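Sensor protein pfeS (Pseudomonas aeruginosa, PDB 3KYZ) is the membrane-bound sensor histidine kinase of the PfeR/PfeS two-component system and may activate its partner PfeR by phosphorylation, its sensor domain being the part given here. Local coordinates at residues R44-L49 against W56-G61. Residues are numbered along the deposited sequence; the frame is centred on the assembly and turned at random.
Sequences RFRKEL and WVALVG
R46 of the long helix 17-53 donates from NE to the backbone O of V57, 2.7 Å away, in the Cache-clan sensor domain, predicted to be periplasmic. The N-H...O angle is 150°, and the NE donor is tilted from the carbonyl plane. This NE bond is the main one; NH2 of R46 adds a weak, bent second bond to the same O at 3.3 Å. The side chain can span the gap because it runs extended from CG to NE, with CG anti to the backbone N. R46 NH2 and W56 NE1 are 3.4 Å apart; both are donors, so they do not bond to each other, and the guanidinium and indole planes stand nearly perpendicular, at 89°. E76 OE2 is shared by both: it forms a salt bridge with R46 NH2 and accepts a hydrogen bond from W56 NE1. A58 CB lies over one face of the guanidinium.

The chain reverses after helix 17-53, and strand 57-60, outermost of the antiparallel sheet within this chain, packs back against it. The axes of helical segment 44-49 and strand 57-60 run nearly antiparallel (157°), 7.7 Å apart at closest approach. V57 points toward the helix and meets L49, the two side chains crossing at about a right angle, with L49 CG 3.9 Å from V57 CG2. V57 and L59 also touch L114 of the central strand 113-117. One turn back from L49, the F45 ring receives L59 at its edge, near the ring plane, where F45 CD2 and L59 CD1 are 3.9 Å apart.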
loop_
_atom_site.group_PDB
_atom_site.type_symbol
_atom_site.label_atom_id
_atom_site.label_comp_id
_atom_site.label_asym_id
_atom_site.label_seq_id
_atom_site.Cartn_x
_atom_site.Cartn_y
_atom_site.Cartn_z
ATOM N N ARG A 44 -20.870 8.689 2.316
ATOM C CA ARG A 44 -21.181 10.103 2.474
ATOM C C ARG A 44 -19.997 10.871 3.049
ATOM O O ARG A 44 -19.695 11.977 2.591
ATOM C CB ARG A 44 -22.424 10.307 3.340
ATOM C CG ARG A 44 -22.838 11.765 3.461
ATOM C CD ARG A 44 -24.204 11.899 4.113
ATOM N NE ARG A 44 -24.278 11.152 5.363
ATOM C CZ ARG A 44 -23.868 11.616 6.537
ATOM N NH1 ARG A 44 -23.978 10.860 7.621
ATOM N NH2 ARG A 44 -23.349 12.834 6.627
ATOM N N PHE A 45 -19.319 10.284 4.031
ATOM C CA PHE A 45 -18.172 10.955 4.635
ATOM C C PHE A 45 -17.065 11.184 3.605
ATOM O O PHE A 45 -16.481 12.261 3.525
ATOM C CB PHE A 45 -17.625 10.181 5.837
ATOM C CG PHE A 45 -16.468 10.862 6.493
ATOM C CD1 PHE A 45 -16.678 11.813 7.477
ATOM C CD2 PHE A 45 -15.169 10.595 6.086
ATOM C CE1 PHE A 45 -15.608 12.464 8.068
ATOM C CE2 PHE A 45 -14.098 11.247 6.675
ATOM C CZ PHE A 45 -14.315 12.178 7.666
ATOM N N ARG A 46 -16.775 10.155 2.824
ATOM C CA ARG A 46 -15.767 10.248 1.786
ATOM C C ARG A 46 -16.055 11.403 0.819
ATOM O O ARG A 46 -15.178 12.211 0.503
ATOM C CB ARG A 46 -15.718 8.923 1.026
ATOM C CG ARG A 46 -14.821 8.952 -0.145
ATOM C CD ARG A 46 -14.920 7.672 -0.941
ATOM N NE ARG A 46 -13.803 7.660 -1.855
ATOM C CZ ARG A 46 -13.622 6.798 -2.842
ATOM N NH1 ARG A 46 -14.500 5.825 -3.077
ATOM N NH2 ARG A 46 -12.545 6.928 -3.598
ATOM N N LYS A 47 -17.301 11.491 0.370
ATOM C CA LYS A 47 -17.706 12.548 -0.553
ATOM C C LYS A 47 -17.575 13.935 0.086
ATOM O O LYS A 47 -17.076 14.874 -0.539
ATOM C CB LYS A 47 -19.142 12.315 -1.015
ATOM C CG LYS A 47 -19.323 11.140 -1.972
ATOM C CD LYS A 47 -20.793 10.996 -2.334
ATOM C CE LYS A 47 -21.066 9.758 -3.164
ATOM N NZ LYS A 47 -22.530 9.462 -3.174
ATOM N N GLU A 48 -18.036 14.063 1.324
ATOM C CA GLU A 48 -18.005 15.345 2.024
ATOM C C GLU A 48 -16.573 15.822 2.258
ATOM O O GLU A 48 -16.252 16.997 2.040
ATOM C CB GLU A 48 -18.748 15.253 3.366
ATOM C CG GLU A 48 -20.258 15.071 3.243
ATOM C CD GLU A 48 -20.918 14.770 4.580
ATOM O OE1 GLU A 48 -20.188 14.580 5.576
ATOM O OE2 GLU A 48 -22.166 14.722 4.642
ATOM N N LEU A 49 -15.709 14.914 2.702
ATOM C CA LEU A 49 -14.334 15.300 2.998
ATOM C C LEU A 49 -13.579 15.634 1.718
ATOM O O LEU A 49 -12.802 16.587 1.674
ATOM C CB LEU A 49 -13.605 14.209 3.781
ATOM C CG LEU A 49 -12.176 14.562 4.203
ATOM C CD1 LEU A 49 -12.164 15.855 5.021
ATOM C CD2 LEU A 49 -11.542 13.415 4.993
ATOM N N TRP A 56 -8.391 13.798 -3.088
ATOM C CA TRP A 56 -8.856 12.418 -3.090
ATOM C C TRP A 56 -8.907 11.847 -1.670
ATOM O O TRP A 56 -7.992 12.047 -0.872
ATOM C CB TRP A 56 -7.972 11.547 -3.980
ATOM C CG TRP A 56 -8.504 10.150 -4.139
ATOM C CD1 TRP A 56 -9.497 9.743 -4.985
ATOM C CD2 TRP A 56 -8.074 8.980 -3.435
ATOM N NE1 TRP A 56 -9.706 8.389 -4.856
ATOM C CE2 TRP A 56 -8.849 7.899 -3.905
ATOM C CE3 TRP A 56 -7.111 8.741 -2.450
ATOM C CZ2 TRP A 56 -8.685 6.599 -3.431
ATOM C CZ3 TRP A 56 -6.947 7.456 -1.985
ATOM C CH2 TRP A 56 -7.730 6.397 -2.475
ATOM N N VAL A 57 -9.982 11.120 -1.375
ATOM C CA VAL A 57 -10.182 10.517 -0.068
ATOM C C VAL A 57 -10.715 9.104 -0.256
ATOM O O VAL A 57 -11.484 8.851 -1.191
ATOM C CB VAL A 57 -11.220 11.326 0.760
ATOM C CG1 VAL A 57 -11.596 10.579 2.035
ATOM C CG2 VAL A 57 -10.681 12.712 1.066
ATOM N N ALA A 58 -10.309 8.183 0.616
ATOM C CA ALA A 58 -10.930 6.858 0.665
ATOM C C ALA A 58 -10.998 6.367 2.107
ATOM O O ALA A 58 -10.147 6.723 2.923
ATOM C CB ALA A 58 -10.165 5.852 -0.205
ATOM N N LEU A 59 -12.027 5.586 2.422
ATOM C CA LEU A 59 -12.076 4.840 3.671
ATOM C C LEU A 59 -11.912 3.395 3.269
ATOM O O LEU A 59 -12.688 2.891 2.466
ATOM C CB LEU A 59 -13.422 5.031 4.380
ATOM C CG LEU A 59 -13.553 6.313 5.209
ATOM C CD1 LEU A 59 -13.416 7.547 4.325
ATOM C CD2 LEU A 59 -14.874 6.326 5.957
ATOM N N VAL A 60 -10.886 2.732 3.792
ATOM C CA VAL A 60 -10.641 1.344 3.383
ATOM C C VAL A 60 -10.548 0.409 4.571
ATOM O O VAL A 60 -10.155 0.819 5.670
ATOM C CB VAL A 60 -9.401 1.181 2.467
ATOM C CG1 VAL A 60 -9.537 2.043 1.214
ATOM C CG2 VAL A 60 -8.131 1.512 3.203
ATOM N N GLY A 61 -10.936 -0.842 4.348
ATOM C CA GLY A 61 -10.970 -1.828 5.407
ATOM C C GLY A 61 -9.691 -2.638 5.520
ATOM O O GLY A 61 -8.670 -2.300 4.904
#